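Methyltransferase domain-containing protein (Serratia marcescens, PDB 7CLU) probably transfers a methyl group from S-adenosyl-L-methionine to an oxygen of an intermediate in prodigiosin synthesis, acting as an O-methyltransferase. Local coordinates at residues L173-G178 against I240-M245; C198-A203 against E224-S229. All coordinates share one frame; numbering follows the deposited sequence.

Contact 1: L173-G178 against I240-M245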
loop_
_atom_site.group_PDB
_atom_site.type_symbol
_atom_site.label_atom_id
_atom_site.label_comp_id
_atom_site.label_asym_id
_atom_site.label_seq_id
_atom_site.Cartn_x
_atom_site.Cartn_y
_atom_site.Cartn_z
ATOM N N LEU A 173 -4.229 -34.328 -16.504
ATOM C CA LEU A 173 -5.185 -33.982 -15.465
ATOM C C LEU A 173 -4.666 -32.799 -14.664
ATOM O O LEU A 173 -3.504 -32.778 -14.250
ATOM C CB LEU A 173 -5.455 -35.174 -14.544
ATOM C CG LEU A 173 -6.528 -34.905 -13.479
ATOM C CD1 LEU A 173 -7.433 -36.114 -13.294
ATOM C CD2 LEU A 173 -5.853 -34.574 -12.176
ATOM N N ASP A 174 -5.536 -31.823 -14.441
ATOM C CA ASP A 174 -5.207 -30.594 -13.728
ATOM C C ASP A 174 -5.870 -30.650 -12.356
ATOM O O ASP A 174 -7.103 -30.739 -12.255
ATOM C CB ASP A 174 -5.694 -29.374 -14.512
ATOM C CG ASP A 174 -5.038 -28.068 -14.067
ATOM O OD1 ASP A 174 -3.932 -28.086 -13.482
ATOM O OD2 ASP A 174 -5.642 -27.001 -14.321
ATOM N N ILE A 175 -5.070 -30.571 -11.306
ATOM C CA ILE A 175 -5.602 -30.703 -9.956
ATOM C C ILE A 175 -6.021 -29.333 -9.442
ATOM O O ILE A 175 -5.188 -28.429 -9.293
ATOM C CB ILE A 175 -4.594 -31.354 -9.005
ATOM C CG1 ILE A 175 -4.301 -32.791 -9.450
ATOM C CG2 ILE A 175 -5.163 -31.313 -7.610
ATOM C CD1 ILE A 175 -3.567 -33.632 -8.425
ATOM N N GLY A 176 -7.311 -29.191 -9.153
ATOM C CA GLY A 176 -7.783 -28.006 -8.468
ATOM C C GLY A 176 -7.832 -26.779 -9.345
ATOM O O GLY A 176 -7.685 -25.661 -8.837
ATOM N N SER A 177 -7.985 -26.972 -10.661
ATOM C CA SER A 177 -8.302 -25.903 -11.605
ATOM C C SER A 177 -9.392 -25.004 -11.037
ATOM O O SER A 177 -10.413 -25.480 -10.534
ATOM C CB SER A 177 -8.793 -26.500 -12.934
ATOM O OG SER A 177 -7.777 -26.695 -13.905
ATOM N N GLY A 178 -9.184 -23.702 -11.131
ATOM C CA GLY A 178 -10.301 -22.836 -10.841
ATOM C C GLY A 178 -11.413 -23.066 -11.844
ATOM O O GLY A 178 -12.498 -23.556 -11.504
ATOM N N ILE A 240 0.235 -34.960 -14.719
ATOM C CA ILE A 240 -0.572 -34.348 -13.668
ATOM C C ILE A 240 0.023 -32.991 -13.334
ATOM O O ILE A 240 1.245 -32.858 -13.185
ATOM C CB ILE A 240 -0.630 -35.224 -12.394
ATOM C CG1 ILE A 240 -1.122 -36.634 -12.731
ATOM C CG2 ILE A 240 -1.542 -34.593 -11.354
ATOM C CD1 ILE A 240 -2.592 -36.708 -12.936
ATOM N N HIS A 241 -0.841 -31.990 -13.173
ATOM C CA HIS A 241 -0.399 -30.627 -12.929
ATOM C C HIS A 241 -1.135 -30.056 -11.732
ATOM O O HIS A 241 -2.341 -30.268 -11.571
ATOM C CB HIS A 241 -0.640 -29.692 -14.147
ATOM C CG HIS A 241 -0.358 -28.251 -13.846
ATOM N ND1 HIS A 241 -1.345 -27.290 -13.785
ATOM C CD2 HIS A 241 0.802 -27.618 -13.541
ATOM C CE1 HIS A 241 -0.805 -26.122 -13.491
ATOM N NE2 HIS A 241 0.497 -26.294 -13.328
ATOM N N LEU A 242 -0.397 -29.327 -10.905
ATOM C CA LEU A 242 -0.940 -28.652 -9.731
ATOM C C LEU A 242 -0.561 -27.187 -9.879
ATOM O O LEU A 242 0.625 -26.839 -9.809
ATOM C CB LEU A 242 -0.396 -29.261 -8.441
ATOM C CG LEU A 242 -0.873 -28.647 -7.112
ATOM C CD1 LEU A 242 -2.360 -28.888 -6.937
ATOM C CD2 LEU A 242 -0.107 -29.230 -5.946
ATOM N N GLY A 243 -1.558 -26.339 -10.109
ATOM C CA GLY A 243 -1.288 -24.952 -10.441
ATOM C C GLY A 243 -1.202 -23.999 -9.263
ATOM O O GLY A 243 -2.230 -23.625 -8.706
ATOM N N TRP A 244 0.020 -23.636 -8.861
ATOM C CA TRP A 244 0.274 -22.536 -7.924
ATOM C C TRP A 244 -0.437 -22.731 -6.585
ATOM O O TRP A 244 -1.024 -21.797 -6.033
ATOM C CB TRP A 244 -0.104 -21.195 -8.564
ATOM C CG TRP A 244 0.716 -20.052 -8.082
ATOM C CD1 TRP A 244 1.876 -20.113 -7.361
ATOM C CD2 TRP A 244 0.422 -18.667 -8.253
ATOM N NE1 TRP A 244 2.333 -18.847 -7.096
ATOM C CE2 TRP A 244 1.458 -17.940 -7.633
ATOM C CE3 TRP A 244 -0.612 -17.967 -8.887
ATOM C CZ2 TRP A 244 1.478 -16.543 -7.610
ATOM C CZ3 TRP A 244 -0.580 -16.572 -8.878
ATOM C CH2 TRP A 244 0.460 -15.881 -8.247
ATOM N N MET A 245 -0.359 -23.950 -6.041
ATOM C CA MET A 245 -1.012 -24.290 -4.780
ATOM C C MET A 245 -0.046 -24.560 -3.637
ATOM O O MET A 245 -0.415 -24.378 -2.476
ATOM C CB MET A 245 -1.921 -25.519 -4.962
ATOM C CG MET A 245 -2.670 -25.963 -3.671
ATOM S SD MET A 245 -3.756 -27.405 -3.842
ATOM C CE MET A 245 -4.800 -26.818 -5.172
HETATM O O HOH W 1 -4.028 -26.795 -10.800
#
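OD1 of D174 is gripped by two donors: ND1 of H241, at 2.7 Å, and a water that hands it a second hydrogen bond. The two side chains lie alongside each other and point the same way off neighbouring parallel strands. CG of D174 lies anti to the backbone N (chi1 -163°); OD1 reaches the ring at its ND1 edge, the carboxylate and ring planes 21° apart. The N-H of ND1 comes in on the syn side of OD1, though 34° out of the carboxylate plane. At the other end of the ring NE2 of H241 hydrogen-bonds to S274 OG, and F160 meets the imidazole edge-to-face; with both nitrogens bonded, the ring's rotation is fixed. The same water also donates to I175 O and accepts from G243 N at 2.6 Å, bridging the strands where they begin to splay.

Behind the side chains runs the parallel pairing. H241 N donates to L173 O at 3.0 Å, and H241 O takes the nearly straight bond from I175 N at 2.8 Å, H241 thus using both its N-H and its C=O toward the other strand.

The opposite face of the sheet is greasy. CD1 of I240 lies against CB of L173 at 3.6 Å, while CG2 of I240 meets the tip of I175, CD1, at 3.7 Å. On its other branch I175 sets CG2 against CD1 of L242, 3.8 Å away.

These are central strands of a Rossmann-like methyltransferase fold, with V227 of the S-adenosyl-L-homocysteine site packing on I175. With ND1 donating to the carboxylate, a negative charge on buried D174 would be offset in part, and the pair probably ties the two strand ends together beside the cofactor pocket.

Contact 2: C198-A203 against E224-S229; sequences CELPQA and EGDVIS
G225 runs almost fully stretched (phi 180°, psi -177°) past SG of C198, which lies 3.7 Å from its CA. The sulfur, anti to its own backbone N (chi1 -176°), occupies the ground that a side chain at G225 would need, so the bare backbone lets the two segments close up.

Here the parallel pairing of E199 with E224 comes to its end. G225 N donates to E199 O at 3.0 Å, but the donor sits above the carbonyl plane, and the CA-H of E224 reaches the same oxygen. One residue further along, the CA-H of L200 turns to G225 O, which also has P201 CD against it.

Two side-chain contacts flank the backbone pairing. The side chain of E224, extended beyond CG, brings OE2 to 3.3 Å from P201 CB. L200 lays CD2 across the carboxylate of D226, 3.6 Å from OD2, while OD1 of D226 accepts from I228 N and S229 N. The bond from I228 N makes an Asx turn, which the one from S229 N extends to an Asx motif; together they hold the backbone just after D226, which, like E199 and V227, belongs to the S-adenosyl-L-homocysteine site.

C198 and E199 end strand 194-199, and the chain then passes into helix 201-214, whose S204 and R208 pack on E224; strand 221-224 is an edge strand of the sheet within this chain, and the loop beyond it is held by V227 O accepting from N260 ND2.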
loop_
_atom_site.group_PDB
_atom_site.type_symbol
_atom_site.label_atom_id
_atom_site.label_comp_id
_atom_site.label_asym_id
_atom_site.label_seq_id
_atom_site.Cartn_x
_atom_site.Cartn_y
_atom_site.Cartn_z
ATOM N N CYS A 198 -9.440 -32.484 -11.651
ATOM C CA CYS A 198 -9.825 -33.049 -10.356
ATOM C C CYS A 198 -10.250 -31.924 -9.412
ATOM O O CYS A 198 -9.454 -31.024 -9.133
ATOM C CB CYS A 198 -8.677 -33.840 -9.744
ATOM S SG CYS A 198 -9.158 -34.660 -8.203
ATOM N N GLU A 199 -11.504 -31.969 -8.941
ATOM C CA GLU A 199 -12.043 -30.945 -8.050
ATOM C C GLU A 199 -12.578 -31.592 -6.782
ATOM O O GLU A 199 -12.990 -32.753 -6.796
ATOM C CB GLU A 199 -13.186 -30.146 -8.692
ATOM C CG GLU A 199 -12.749 -29.145 -9.747
ATOM C CD GLU A 199 -11.734 -28.154 -9.221
ATOM O OE1 GLU A 199 -12.020 -27.501 -8.193
ATOM O OE2 GLU A 199 -10.652 -28.035 -9.832
ATOM N N LEU A 200 -12.584 -30.819 -5.697
ATOM C CA LEU A 200 -13.285 -31.229 -4.491
ATOM C C LEU A 200 -14.738 -31.547 -4.830
ATOM O O LEU A 200 -15.335 -30.865 -5.670
ATOM C CB LEU A 200 -13.237 -30.122 -3.430
ATOM C CG LEU A 200 -11.933 -29.851 -2.686
ATOM C CD1 LEU A 200 -12.136 -28.695 -1.711
ATOM C CD2 LEU A 200 -11.448 -31.094 -1.960
ATOM N N PRO A 201 -15.332 -32.565 -4.208
ATOM C CA PRO A 201 -16.737 -32.898 -4.507
ATOM C C PRO A 201 -17.698 -31.718 -4.421
ATOM O O PRO A 201 -18.720 -31.721 -5.116
ATOM C CB PRO A 201 -17.072 -33.976 -3.463
ATOM C CG PRO A 201 -15.788 -34.239 -2.701
ATOM C CD PRO A 201 -14.664 -33.627 -3.442
ATOM N N GLN A 202 -17.392 -30.698 -3.617
ATOM C CA GLN A 202 -18.261 -29.522 -3.554
ATOM C C GLN A 202 -18.124 -28.650 -4.797
ATOM O O GLN A 202 -19.128 -28.147 -5.313
ATOM C CB GLN A 202 -17.957 -28.691 -2.309
ATOM C CG GLN A 202 -18.072 -29.443 -1.020
ATOM C CD GLN A 202 -16.823 -30.236 -0.728
ATOM O OE1 GLN A 202 -16.626 -31.326 -1.270
ATOM N NE2 GLN A 202 -15.955 -29.682 0.113
ATOM N N ALA A 203 -16.894 -28.445 -5.283
ATOM C CA ALA A 203 -16.648 -27.547 -6.411
ATOM C C ALA A 203 -16.913 -28.174 -7.777
ATOM O O ALA A 203 -16.830 -27.460 -8.788
ATOM C CB ALA A 203 -15.199 -27.045 -6.386
ATOM N N GLU A 224 -13.703 -36.229 -9.115
ATOM C CA GLU A 224 -13.741 -35.722 -7.758
ATOM C C GLU A 224 -12.627 -36.346 -6.936
ATOM O O GLU A 224 -12.230 -37.495 -7.151
ATOM C CB GLU A 224 -15.117 -35.970 -7.146
ATOM C CG GLU A 224 -16.205 -35.252 -7.938
ATOM C CD GLU A 224 -17.606 -35.573 -7.476
ATOM O OE1 GLU A 224 -18.493 -35.744 -8.342
ATOM O OE2 GLU A 224 -17.821 -35.642 -6.250
ATOM N N GLY A 225 -12.092 -35.553 -6.021
ATOM C CA GLY A 225 -10.957 -35.989 -5.240
ATOM C C GLY A 225 -10.528 -34.908 -4.275
ATOM O O GLY A 225 -11.132 -33.831 -4.195
ATOM N N ASP A 226 -9.440 -35.204 -3.568
ATOM C CA ASP A 226 -8.970 -34.381 -2.457
ATOM C C ASP A 226 -7.466 -34.585 -2.345
ATOM O O ASP A 226 -7.021 -35.678 -1.981
ATOM C CB ASP A 226 -9.677 -34.783 -1.158
ATOM C CG ASP A 226 -9.591 -33.719 -0.066
ATOM O OD1 ASP A 226 -8.492 -33.152 0.180
ATOM O OD2 ASP A 226 -10.642 -33.474 0.567
ATOM N N VAL A 227 -6.687 -33.539 -2.628
ATOM C CA VAL A 227 -5.240 -33.657 -2.472
ATOM C C VAL A 227 -4.837 -33.786 -1.013
ATOM O O VAL A 227 -3.769 -34.328 -0.714
ATOM C CB VAL A 227 -4.502 -32.466 -3.110
ATOM C CG1 VAL A 227 -4.392 -32.659 -4.581
ATOM C CG2 VAL A 227 -5.178 -31.152 -2.746
ATOM N N ILE A 228 -5.632 -33.246 -0.085
ATOM C CA ILE A 228 -5.242 -33.300 1.325
ATOM C C ILE A 228 -5.405 -34.713 1.869
ATOM O O ILE A 228 -4.450 -35.320 2.363
ATOM C CB ILE A 228 -6.041 -32.283 2.158
ATOM C CG1 ILE A 228 -5.701 -30.854 1.725
ATOM C CG2 ILE A 228 -5.775 -32.498 3.647
ATOM C CD1 ILE A 228 -4.210 -30.569 1.655
ATOM N N SER A 229 -6.618 -35.260 1.788
ATOM C CA SER A 229 -6.795 -36.631 2.242
ATOM C C SER A 229 -6.107 -37.620 1.317
ATOM O O SER A 229 -5.896 -38.769 1.715
ATOM C CB SER A 229 -8.284 -36.986 2.376
ATOM O OG SER A 229 -8.960 -36.920 1.134
#

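Contacts 1 and 2 have centres about 11 Å apart and share one seven-stranded sheet, in which strands 221-224, 194-199, 171-175 and 239-243 follow each other side by side, all parallel. Along the chain contact 2 is nested within the loop that contact 1 closes: 173-178 comes first, then 198-203, 224-229 and finally 240-245. They meet directly between the two middle strands, where probable hydrogen bonds join D174 O to C198 N (3.0 Å) and G176 N to C198 O (2.8 Å). All four strands finish at the same edge, gathering E199, D226 and V227 of the S-adenosyl-L-homocysteine site there, as in other Rossmann-like methyltransferases.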